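Local coordinates for penaeus monodon metallodensovirus major capsid protein (Penaeus monodon metallodensovirus, PDB 6WH7) that builds the icosahedral shell of a shrimp densovirus, sixty copies of the major capsid protein assembling into one particle, at residues A[50-55]-A[304-309]; A[91-96]-A[232-237]; A[168-171]-A[177-180]; A[190-193]-A[198-201]. All blocks are in the same frame, centred on the assembly; numbering follows the deposited sequence.

Contact 1: A[50-55]-A[304-309]; sequences TDYIAL and WEQGVQ
Tyr-52 lays one face of its ring over the backbone at Gln-306 and Gly-307. Gly-307 CA stands 3.9 Å from the centroid of the Tyr-52 ring and 23° off its normal, a CH-pi contact that glycine can make because no side chain intervenes; its positive phi, 90°, is also easily reached by this residue. At the inner end of the ring, Tyr-52 CD1 lies 3.5 Å from Gln-306 CB, and the two side chains cross at about a right angle. Gln-306 then bends at chi2 (-57°) and turns its aliphatic part toward Leu-55, whose CB is 3.5 Å from Gln-306 CG, while Leu-55 CD1 packs against the amide carbon. The contact joins the short helix 53-57, just before the first long strand of the jelly roll, to the loop leaving its last strand, 287-302. Asp-51 precedes the turn into that helix and caps it, its OD2 accepting from Ala-54 N at 2.7 Å. Glutamine suits its place because methylenes serve the apolar neighbours while the amide reaches another subunit: Gln-306 OE1 accepts from the backbone N of Lys-65 of a neighbouring subunit, and NE2 donates to the carbonyl of Ala-63 of that same subunit.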
loop_
_atom_site.group_PDB
_atom_site.type_symbol
_atom_site.label_atom_id
_atom_site.label_comp_id
_atom_site.label_asym_id
_atom_site.label_seq_id
_atom_site.Cartn_x
_atom_site.Cartn_y
_atom_site.Cartn_z
ATOM N N THR A 50 -40.421 -45.861 62.927
ATOM C CA THR A 50 -40.740 -45.889 61.510
ATOM C C THR A 50 -42.180 -45.456 61.265
ATOM O O THR A 50 -43.048 -45.544 62.136
ATOM C CB THR A 50 -40.535 -47.284 60.929
ATOM O OG1 THR A 50 -41.361 -48.219 61.632
ATOM C CG2 THR A 50 -39.092 -47.703 61.045
ATOM N N ASP A 51 -42.425 -44.991 60.049
ATOM C CA ASP A 51 -43.744 -44.527 59.654
ATOM C C ASP A 51 -44.644 -45.710 59.335
ATOM O O ASP A 51 -44.282 -46.575 58.537
ATOM C CB ASP A 51 -43.625 -43.612 58.440
ATOM C CG ASP A 51 -44.951 -43.060 57.996
ATOM O OD1 ASP A 51 -45.543 -42.256 58.744
ATOM O OD2 ASP A 51 -45.403 -43.426 56.894
ATOM N N TYR A 52 -45.811 -45.754 59.968
ATOM C CA TYR A 52 -46.833 -46.729 59.623
ATOM C C TYR A 52 -47.888 -46.186 58.674
ATOM O O TYR A 52 -48.771 -46.940 58.265
ATOM C CB TYR A 52 -47.528 -47.258 60.876
ATOM C CG TYR A 52 -46.678 -48.136 61.748
ATOM C CD1 TYR A 52 -45.681 -48.920 61.203
ATOM C CD2 TYR A 52 -46.924 -48.243 63.100
ATOM C CE1 TYR A 52 -44.921 -49.738 61.983
ATOM C CE2 TYR A 52 -46.175 -49.068 63.888
ATOM C CZ TYR A 52 -45.172 -49.815 63.322
ATOM O OH TYR A 52 -44.410 -50.643 64.101
ATOM N N ILE A 53 -47.832 -44.907 58.316
ATOM C CA ILE A 53 -48.872 -44.357 57.458
ATOM C C ILE A 53 -48.634 -44.723 56.003
ATOM O O ILE A 53 -49.579 -45.034 55.276
ATOM C CB ILE A 53 -48.984 -42.837 57.648
ATOM C CG1 ILE A 53 -49.601 -42.513 58.998
ATOM C CG2 ILE A 53 -49.808 -42.219 56.546
ATOM C CD1 ILE A 53 -49.635 -41.045 59.280
ATOM N N ALA A 54 -47.375 -44.706 55.563
ATOM C CA ALA A 54 -47.076 -44.839 54.141
ATOM C C ALA A 54 -47.671 -46.107 53.552
ATOM O O ALA A 54 -48.246 -46.080 52.461
ATOM C CB ALA A 54 -45.569 -44.809 53.919
ATOM N N LEU A 55 -47.547 -47.228 54.257
ATOM C CA LEU A 55 -48.055 -48.491 53.744
ATOM C C LEU A 55 -49.564 -48.618 53.853
ATOM O O LEU A 55 -50.164 -49.358 53.073
ATOM C CB LEU A 55 -47.395 -49.656 54.469
ATOM C CG LEU A 55 -45.936 -49.928 54.140
ATOM C CD1 LEU A 55 -45.385 -50.931 55.109
ATOM C CD2 LEU A 55 -45.853 -50.479 52.742
ATOM N N TRP A 304 -54.362 -52.950 55.189
ATOM C CA TRP A 304 -54.574 -52.752 56.608
ATOM C C TRP A 304 -53.468 -51.909 57.229
ATOM O O TRP A 304 -52.393 -51.718 56.657
ATOM C CB TRP A 304 -54.672 -54.101 57.301
ATOM C CG TRP A 304 -55.825 -54.869 56.800
ATOM C CD1 TRP A 304 -55.806 -55.832 55.848
ATOM C CD2 TRP A 304 -57.187 -54.710 57.186
ATOM N NE1 TRP A 304 -57.067 -56.306 55.633
ATOM C CE2 TRP A 304 -57.937 -55.629 56.444
ATOM C CE3 TRP A 304 -57.844 -53.888 58.098
ATOM C CZ2 TRP A 304 -59.307 -55.749 56.582
ATOM C CZ3 TRP A 304 -59.198 -54.010 58.231
ATOM C CH2 TRP A 304 -59.918 -54.931 57.481
ATOM N N GLU A 305 -53.761 -51.385 58.415
ATOM C CA GLU A 305 -52.805 -50.570 59.146
ATOM C C GLU A 305 -51.561 -51.365 59.503
ATOM O O GLU A 305 -51.635 -52.536 59.877
ATOM C CB GLU A 305 -53.441 -50.034 60.423
ATOM C CG GLU A 305 -54.588 -49.097 60.198
ATOM C CD GLU A 305 -55.895 -49.821 60.005
ATOM O OE1 GLU A 305 -55.901 -51.066 60.014
ATOM O OE2 GLU A 305 -56.921 -49.143 59.842
ATOM N N GLN A 306 -50.409 -50.720 59.392
ATOM C CA GLN A 306 -49.179 -51.328 59.855
ATOM C C GLN A 306 -49.088 -51.269 61.372
ATOM O O GLN A 306 -49.761 -50.478 62.033
ATOM C CB GLN A 306 -47.967 -50.645 59.241
ATOM C CG GLN A 306 -47.860 -50.843 57.769
ATOM C CD GLN A 306 -47.819 -52.297 57.401
ATOM O OE1 GLN A 306 -47.240 -53.108 58.107
ATOM N NE2 GLN A 306 -48.433 -52.636 56.283
ATOM N N GLY A 307 -48.247 -52.122 61.917
ATOM C CA GLY A 307 -48.021 -52.126 63.336
ATOM C C GLY A 307 -48.974 -53.036 64.067
ATOM O O GLY A 307 -49.702 -53.842 63.487
ATOM N N VAL A 308 -48.958 -52.894 65.391
ATOM C CA VAL A 308 -49.832 -53.690 66.232
ATOM C C VAL A 308 -51.286 -53.352 65.970
ATOM O O VAL A 308 -52.166 -54.178 66.212
ATOM C CB VAL A 308 -49.448 -53.485 67.706
ATOM C CG1 VAL A 308 -50.314 -54.320 68.618
ATOM C CG2 VAL A 308 -48.000 -53.813 67.900
ATOM N N GLN A 309 -51.560 -52.162 65.442
ATOM C CA GLN A 309 -52.928 -51.796 65.107
ATOM C C GLN A 309 -53.546 -52.772 64.120
ATOM O O GLN A 309 -54.759 -52.996 64.150
ATOM C CB GLN A 309 -52.954 -50.389 64.529
ATOM C CG GLN A 309 -54.331 -49.820 64.370
ATOM C CD GLN A 309 -54.293 -48.410 63.873
ATOM O OE1 GLN A 309 -53.228 -47.868 63.612
ATOM N NE2 GLN A 309 -55.447 -47.785 63.785
#

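Contact 2: A[91-96]-A[232-237]; sequences YCEYNT and SDYGNA
The ring of Tyr-234 receives Glu-93 OE1 at its edge, close to the ring plane, and Cys-92 SG obliquely, while Tyr-110 packs against it edge-to-face. Cys-92 SG lies 3.9 Å from the centroid of the Tyr-234 ring and 39° off the normal, a sulfur-aromatic contact slanting toward the CE2 side. Helix 88-92 and the residues after it lie against the jelly-roll sheet containing strands 59-75 and 287-302, with Cys-92 packing on Ile-64 and Ile-297, and Tyr-234 reaches over from the long loop between strands 229-230 and 257-262. The backbones stay far apart, with 9.7 Å between Cys-92 CA and Tyr-234 CA, a gap that a long aromatic with a polar end is suited to span. Glu-93 meets it with an extended chain, CG placed trans to the backbone N (chi1 176°), which carries the carboxylate out to the phenol. There the two oxygens divide their work: OE2 forms a salt bridge with Arg-89, probably keeping the buried acid charged, and OE1 takes the tyrosine. The hydroxyl Tyr-234 OH donates to Glu-93 OE1 over 2.5 Å, approaching on the anti side and 17° out of the carboxylate plane.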
loop_
_atom_site.group_PDB
_atom_site.type_symbol
_atom_site.label_atom_id
_atom_site.label_comp_id
_atom_site.label_asym_id
_atom_site.label_seq_id
_atom_site.Cartn_x
_atom_site.Cartn_y
_atom_site.Cartn_z
ATOM N N TYR A 91 -70.460 -56.122 36.167
ATOM C CA TYR A 91 -69.050 -56.200 35.819
ATOM C C TYR A 91 -68.274 -57.260 36.586
ATOM O O TYR A 91 -67.472 -57.991 36.001
ATOM C CB TYR A 91 -68.420 -54.838 36.041
ATOM C CG TYR A 91 -69.028 -53.794 35.175
ATOM C CD1 TYR A 91 -68.541 -53.556 33.910
ATOM C CD2 TYR A 91 -70.114 -53.062 35.607
ATOM C CE1 TYR A 91 -69.097 -52.608 33.113
ATOM C CE2 TYR A 91 -70.674 -52.113 34.816
ATOM C CZ TYR A 91 -70.161 -51.887 33.568
ATOM O OH TYR A 91 -70.716 -50.933 32.759
ATOM N N CYS A 92 -68.461 -57.327 37.895
ATOM C CA CYS A 92 -67.631 -58.151 38.758
ATOM C C CYS A 92 -68.267 -59.480 39.119
ATOM O O CYS A 92 -67.701 -60.228 39.917
ATOM C CB CYS A 92 -67.247 -57.369 40.014
ATOM S SG CYS A 92 -68.575 -56.474 40.765
ATOM N N GLU A 93 -69.422 -59.790 38.556
ATOM C CA GLU A 93 -70.131 -61.018 38.858
ATOM C C GLU A 93 -70.677 -61.579 37.560
ATOM O O GLU A 93 -71.286 -60.847 36.777
ATOM C CB GLU A 93 -71.239 -60.738 39.867
ATOM C CG GLU A 93 -72.105 -61.883 40.211
ATOM C CD GLU A 93 -72.961 -61.570 41.402
ATOM O OE1 GLU A 93 -72.772 -60.481 41.975
ATOM O OE2 GLU A 93 -73.828 -62.392 41.761
ATOM N N TYR A 94 -70.450 -62.862 37.319
ATOM C CA TYR A 94 -70.668 -63.432 35.997
ATOM C C TYR A 94 -71.994 -64.173 36.036
ATOM O O TYR A 94 -72.060 -65.324 36.459
ATOM C CB TYR A 94 -69.507 -64.356 35.650
ATOM C CG TYR A 94 -69.473 -64.893 34.245
ATOM C CD1 TYR A 94 -69.074 -64.089 33.195
ATOM C CD2 TYR A 94 -69.779 -66.215 33.974
ATOM C CE1 TYR A 94 -69.016 -64.566 31.920
ATOM C CE2 TYR A 94 -69.722 -66.702 32.694
ATOM C CZ TYR A 94 -69.338 -65.870 31.671
ATOM O OH TYR A 94 -69.275 -66.339 30.386
ATOM N N ASN A 95 -73.033 -63.544 35.511
ATOM C CA ASN A 95 -74.373 -64.110 35.526
ATOM C C ASN A 95 -74.712 -64.445 34.086
ATOM O O ASN A 95 -75.114 -63.575 33.315
ATOM C CB ASN A 95 -75.372 -63.126 36.117
ATOM C CG ASN A 95 -75.137 -62.861 37.581
ATOM O OD1 ASN A 95 -74.994 -61.718 37.998
ATOM N ND2 ASN A 95 -75.139 -63.913 38.379
ATOM N N THR A 96 -74.592 -65.719 33.747
ATOM C CA THR A 96 -74.786 -66.169 32.383
ATOM C C THR A 96 -75.210 -67.620 32.439
ATOM O O THR A 96 -74.706 -68.373 33.272
ATOM C CB THR A 96 -73.506 -66.020 31.558
ATOM O OG1 THR A 96 -73.070 -64.660 31.586
ATOM C CG2 THR A 96 -73.757 -66.417 30.124
ATOM N N SER A 232 -67.255 -52.846 52.264
ATOM C CA SER A 232 -68.151 -53.990 52.241
ATOM C C SER A 232 -68.410 -54.397 50.799
ATOM O O SER A 232 -67.880 -53.804 49.859
ATOM C CB SER A 232 -69.462 -53.672 52.965
ATOM O OG SER A 232 -70.342 -54.778 52.922
ATOM N N ASP A 233 -69.235 -55.425 50.625
ATOM C CA ASP A 233 -69.571 -55.881 49.289
ATOM C C ASP A 233 -70.615 -54.973 48.659
ATOM O O ASP A 233 -71.402 -54.325 49.350
ATOM C CB ASP A 233 -70.067 -57.325 49.305
ATOM C CG ASP A 233 -71.308 -57.510 50.140
ATOM O OD1 ASP A 233 -71.709 -56.567 50.854
ATOM O OD2 ASP A 233 -71.897 -58.608 50.076
ATOM N N TYR A 234 -70.608 -54.919 47.325
ATOM C CA TYR A 234 -71.547 -54.045 46.633
ATOM C C TYR A 234 -72.981 -54.512 46.833
ATOM O O TYR A 234 -73.858 -53.699 47.136
ATOM C CB TYR A 234 -71.183 -53.932 45.152
ATOM C CG TYR A 234 -71.130 -55.233 44.405
ATOM C CD1 TYR A 234 -72.253 -55.752 43.792
ATOM C CD2 TYR A 234 -69.951 -55.931 44.297
ATOM C CE1 TYR A 234 -72.201 -56.937 43.117
ATOM C CE2 TYR A 234 -69.892 -57.117 43.633
ATOM C CZ TYR A 234 -71.014 -57.615 43.034
ATOM O OH TYR A 234 -70.949 -58.805 42.355
ATOM N N GLY A 235 -73.240 -55.808 46.700
ATOM C CA GLY A 235 -74.529 -56.329 47.102
ATOM C C GLY A 235 -75.704 -55.791 46.317
ATOM O O GLY A 235 -76.566 -55.123 46.892
ATOM N N ASN A 236 -75.715 -56.030 45.008
ATOM C CA ASN A 236 -76.712 -55.505 44.065
ATOM C C ASN A 236 -76.940 -54.008 44.265
ATOM O O ASN A 236 -78.061 -53.514 44.347
ATOM C CB ASN A 236 -78.026 -56.318 44.072
ATOM C CG ASN A 236 -78.805 -56.263 45.375
ATOM O OD1 ASN A 236 -78.915 -55.236 46.026
ATOM N ND2 ASN A 236 -79.381 -57.395 45.740
ATOM N N ALA A 237 -75.835 -53.284 44.285
ATOM C CA ALA A 237 -75.809 -51.837 44.227
ATOM C C ALA A 237 -75.471 -51.393 42.814
ATOM O O ALA A 237 -74.761 -52.085 42.083
ATOM C CB ALA A 237 -74.779 -51.272 45.200
#

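Contact 3: A[168-171]-A[177-180]; sequences SKVY and VWPV
Strand 169-179 is interrupted by a short loop, and this contact closes the excursion: the indole of Trp-178, from beyond the break, reaches back to Val-170 and Tyr-171 before it. The two arms are not paired with each other, Tyr-171 CA and Val-177 CA being 8.8 Å apart, and the six-membered part of the indole bridges the interval. Val-170 CG1 sits in the ring plane at the indole edge, 3.6 Å from Trp-178 CH2, with the two side chains crossing at about a right angle. Next to it the backbone takes over. The carbonyl Val-170 O comes within 3.4 Å of Trp-178 CZ3, and Tyr-171 O within 3.6 Å of Trp-178 CZ2, both reaching the ring obliquely. Tryptophan suits the place through its length and its single polar atom: the six-membered ring meets Val-170 and Tyr-171, while NE1 on the five-membered ring donates to Val-189 O. A stack with Tyr-188 further fixes the indole. Both arms hydrogen-bond through their backbones to strand 340-345, Val-170 with Ile-344 and Trp-178 with Ile-341, and both side chains rest on Val-82 of strand 79-83, so the small three-stranded sheet packs against a strand of the jelly roll.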
loop_
_atom_site.group_PDB
_atom_site.type_symbol
_atom_site.label_atom_id
_atom_site.label_comp_id
_atom_site.label_asym_id
_atom_site.label_seq_id
_atom_site.Cartn_x
_atom_site.Cartn_y
_atom_site.Cartn_z
ATOM N N SER A 168 -86.188 -42.312 32.767
ATOM C CA SER A 168 -85.563 -42.187 34.075
ATOM C C SER A 168 -85.434 -43.541 34.749
ATOM O O SER A 168 -84.376 -43.889 35.278
ATOM C CB SER A 168 -86.383 -41.241 34.943
ATOM O OG SER A 168 -85.855 -41.168 36.249
ATOM N N LYS A 169 -86.510 -44.307 34.739
ATOM C CA LYS A 169 -86.586 -45.607 35.369
ATOM C C LYS A 169 -87.218 -46.557 34.373
ATOM O O LYS A 169 -88.135 -46.178 33.642
ATOM C CB LYS A 169 -87.401 -45.543 36.651
ATOM C CG LYS A 169 -87.466 -46.827 37.404
ATOM C CD LYS A 169 -88.393 -46.699 38.577
ATOM C CE LYS A 169 -87.823 -45.801 39.641
ATOM N NZ LYS A 169 -88.742 -45.717 40.802
ATOM N N VAL A 170 -86.721 -47.783 34.336
ATOM C CA VAL A 170 -87.043 -48.719 33.272
ATOM C C VAL A 170 -87.547 -50.007 33.895
ATOM O O VAL A 170 -86.892 -50.572 34.773
ATOM C CB VAL A 170 -85.819 -48.983 32.380
ATOM C CG1 VAL A 170 -86.148 -49.994 31.366
ATOM C CG2 VAL A 170 -85.383 -47.708 31.707
ATOM N N TYR A 171 -88.687 -50.474 33.436
ATOM C CA TYR A 171 -89.329 -51.654 33.972
ATOM C C TYR A 171 -89.340 -52.772 32.943
ATOM O O TYR A 171 -89.317 -52.512 31.738
ATOM C CB TYR A 171 -90.775 -51.356 34.377
ATOM C CG TYR A 171 -90.915 -50.373 35.500
ATOM C CD1 TYR A 171 -90.956 -50.797 36.811
ATOM C CD2 TYR A 171 -91.005 -49.017 35.248
ATOM C CE1 TYR A 171 -91.090 -49.906 37.837
ATOM C CE2 TYR A 171 -91.135 -48.117 36.267
ATOM C CZ TYR A 171 -91.178 -48.565 37.559
ATOM O OH TYR A 171 -91.314 -47.667 38.586
ATOM N N VAL A 177 -89.828 -60.781 33.128
ATOM C CA VAL A 177 -89.178 -60.417 34.372
ATOM C C VAL A 177 -87.676 -60.377 34.113
ATOM O O VAL A 177 -87.190 -60.859 33.093
ATOM C CB VAL A 177 -89.531 -61.384 35.519
ATOM C CG1 VAL A 177 -88.802 -62.703 35.365
ATOM C CG2 VAL A 177 -89.286 -60.733 36.853
ATOM N N TRP A 178 -86.940 -59.784 35.052
ATOM C CA TRP A 178 -85.509 -59.523 34.914
ATOM C C TRP A 178 -84.739 -60.285 35.982
ATOM O O TRP A 178 -84.413 -59.726 37.037
ATOM C CB TRP A 178 -85.211 -58.032 35.015
ATOM C CG TRP A 178 -85.654 -57.253 33.844
ATOM C CD1 TRP A 178 -86.185 -57.737 32.699
ATOM C CD2 TRP A 178 -85.593 -55.838 33.693
ATOM N NE1 TRP A 178 -86.461 -56.716 31.835
ATOM C CE2 TRP A 178 -86.106 -55.534 32.425
ATOM C CE3 TRP A 178 -85.158 -54.795 34.509
ATOM C CZ2 TRP A 178 -86.195 -54.236 31.952
ATOM C CZ3 TRP A 178 -85.247 -53.514 34.040
ATOM C CH2 TRP A 178 -85.759 -53.242 32.773
ATOM N N PRO A 179 -84.433 -61.558 35.748
ATOM C CA PRO A 179 -83.642 -62.310 36.721
ATOM C C PRO A 179 -82.268 -61.688 36.895
ATOM O O PRO A 179 -81.621 -61.292 35.928
ATOM C CB PRO A 179 -83.551 -63.702 36.095
ATOM C CG PRO A 179 -84.717 -63.780 35.206
ATOM C CD PRO A 179 -84.867 -62.414 34.637
ATOM N N VAL A 180 -81.824 -61.597 38.148
ATOM C CA VAL A 180 -80.514 -61.018 38.387
ATOM C C VAL A 180 -79.429 -62.001 37.986
ATOM O O VAL A 180 -78.288 -61.598 37.749
ATOM C CB VAL A 180 -80.361 -60.597 39.860
ATOM C CG1 VAL A 180 -80.071 -61.792 40.736
ATOM C CG2 VAL A 180 -79.324 -59.548 40.010
#

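Contact 4: A[190-193]-A[198-201]; sequences ASTV and AIIP
Thr-192 points its CB at Ile-199, 4.0 Å from Ile-199 CB, and from there its two branches part. With chi1 at 179°, the hydroxyl branch points directly away from the backbone N and brings OG1 alongside the isoleucine, 3.4 Å from Ile-199 CB and close to CG1 as well. The methyl CG2 stays against Ile-199, 3.2 Å from Ile-199 O, and also touches the proline ring, with 3.9 Å between Thr-192 CG2 and Pro-201 CG. Isoleucine crosses this fork at about a right angle, meeting it with its beta carbon and the start of both branches, while the end of its side chain leads away to Tyr-99 and Val-314, each of a different neighbouring subunit. The backbones close at the neck of a short loop that follows strand 189-191, the outermost strand, within this chain, of one jelly-roll sheet, and runs on to helix 201-204. Here Val-193 CA and Ala-198 CA come within 4.3 Å, and Ile-199 N gives a weak, bent hydrogen bond to Thr-192 O, 3.1 Å long with an angle of 131° at the hydrogen. Pro-201 suits the start of the helix, having no N-H to leave without an acceptor there, and with Thr-192 it packs on Met-80 of strand 79-83. With one weak bond across the neck, the loop appears to be closed mainly by van der Waals contact around the branched threonine and isoleucine.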
loop_
_atom_site.group_PDB
_atom_site.type_symbol
_atom_site.label_atom_id
_atom_site.label_comp_id
_atom_site.label_asym_id
_atom_site.label_seq_id
_atom_site.Cartn_x
_atom_site.Cartn_y
_atom_site.Cartn_z
ATOM N N ALA A 190 -87.419 -53.908 27.811
ATOM C CA ALA A 190 -88.370 -52.898 28.222
ATOM C C ALA A 190 -89.153 -52.450 27.006
ATOM O O ALA A 190 -88.581 -52.231 25.938
ATOM C CB ALA A 190 -87.671 -51.712 28.851
ATOM N N SER A 191 -90.457 -52.324 27.165
ATOM C CA SER A 191 -91.318 -51.809 26.115
ATOM C C SER A 191 -91.658 -50.373 26.472
ATOM O O SER A 191 -92.409 -50.123 27.417
ATOM C CB SER A 191 -92.576 -52.659 25.972
ATOM O OG SER A 191 -93.418 -52.152 24.954
ATOM N N THR A 192 -91.104 -49.430 25.725
ATOM C CA THR A 192 -91.417 -48.025 25.938
ATOM C C THR A 192 -92.739 -47.691 25.259
ATOM O O THR A 192 -92.896 -47.880 24.049
ATOM C CB THR A 192 -90.278 -47.144 25.431
ATOM O OG1 THR A 192 -90.612 -45.763 25.617
ATOM C CG2 THR A 192 -89.940 -47.444 23.973
ATOM N N VAL A 193 -93.708 -47.241 26.049
ATOM C CA VAL A 193 -95.061 -46.999 25.567
ATOM C C VAL A 193 -95.587 -45.729 26.220
ATOM O O VAL A 193 -95.574 -45.605 27.448
ATOM C CB VAL A 193 -95.993 -48.192 25.861
ATOM C CG1 VAL A 193 -97.416 -47.871 25.471
ATOM C CG2 VAL A 193 -95.529 -49.437 25.118
ATOM N N ALA A 198 -96.699 -46.184 21.072
ATOM C CA ALA A 198 -95.584 -47.094 21.275
ATOM C C ALA A 198 -94.335 -46.398 20.759
ATOM O O ALA A 198 -94.170 -46.221 19.549
ATOM C CB ALA A 198 -95.818 -48.419 20.560
ATOM N N ILE A 199 -93.461 -46.000 21.680
ATOM C CA ILE A 199 -92.246 -45.296 21.310
ATOM C C ILE A 199 -91.300 -46.259 20.608
ATOM O O ILE A 199 -91.155 -47.419 21.010
ATOM C CB ILE A 199 -91.579 -44.701 22.560
ATOM C CG1 ILE A 199 -92.561 -43.886 23.402
ATOM C CG2 ILE A 199 -90.409 -43.846 22.173
ATOM C CD1 ILE A 199 -93.107 -42.675 22.736
ATOM N N ILE A 200 -90.653 -45.790 19.547
ATOM C CA ILE A 200 -89.508 -46.475 18.964
ATOM C C ILE A 200 -88.261 -45.984 19.700
ATOM O O ILE A 200 -87.980 -44.778 19.665
ATOM C CB ILE A 200 -89.389 -46.215 17.459
ATOM C CG1 ILE A 200 -90.625 -46.726 16.726
ATOM C CG2 ILE A 200 -88.156 -46.874 16.906
ATOM C CD1 ILE A 200 -90.834 -48.195 16.858
ATOM N N PRO A 201 -87.513 -46.862 20.367
ATOM C CA PRO A 201 -86.454 -46.381 21.268
ATOM C C PRO A 201 -85.413 -45.515 20.589
ATOM O O PRO A 201 -85.006 -44.492 21.147
ATOM C CB PRO A 201 -85.852 -47.684 21.797
ATOM C CG PRO A 201 -86.953 -48.658 21.704
ATOM C CD PRO A 201 -87.673 -48.318 20.447
#

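Overall arrangement
Along the chain contact 1 encloses the other three, and contact 2 in turn encloses contacts 3 and 4, which follow one another in series. Contact 1 lies at one end of the subunit, its centre 45 Å from that of contact 3 and 56 Å from that of contact 4, both across the chain's centre from it. Contact 2 occupies the middle, centre to centre 16 Å from contact 3, which it touches where Asn-95 OD1 packs 3.3 Å from Val-180 O. Contacts 3 and 4 adjoin through Ala-190, whose CB lies 3.4 Å from Val-170 CG1. Contacts 1 and 4 lie against neighbouring subunits, whereas the centre of contact 2 is only about 9 Å from the chain's centre.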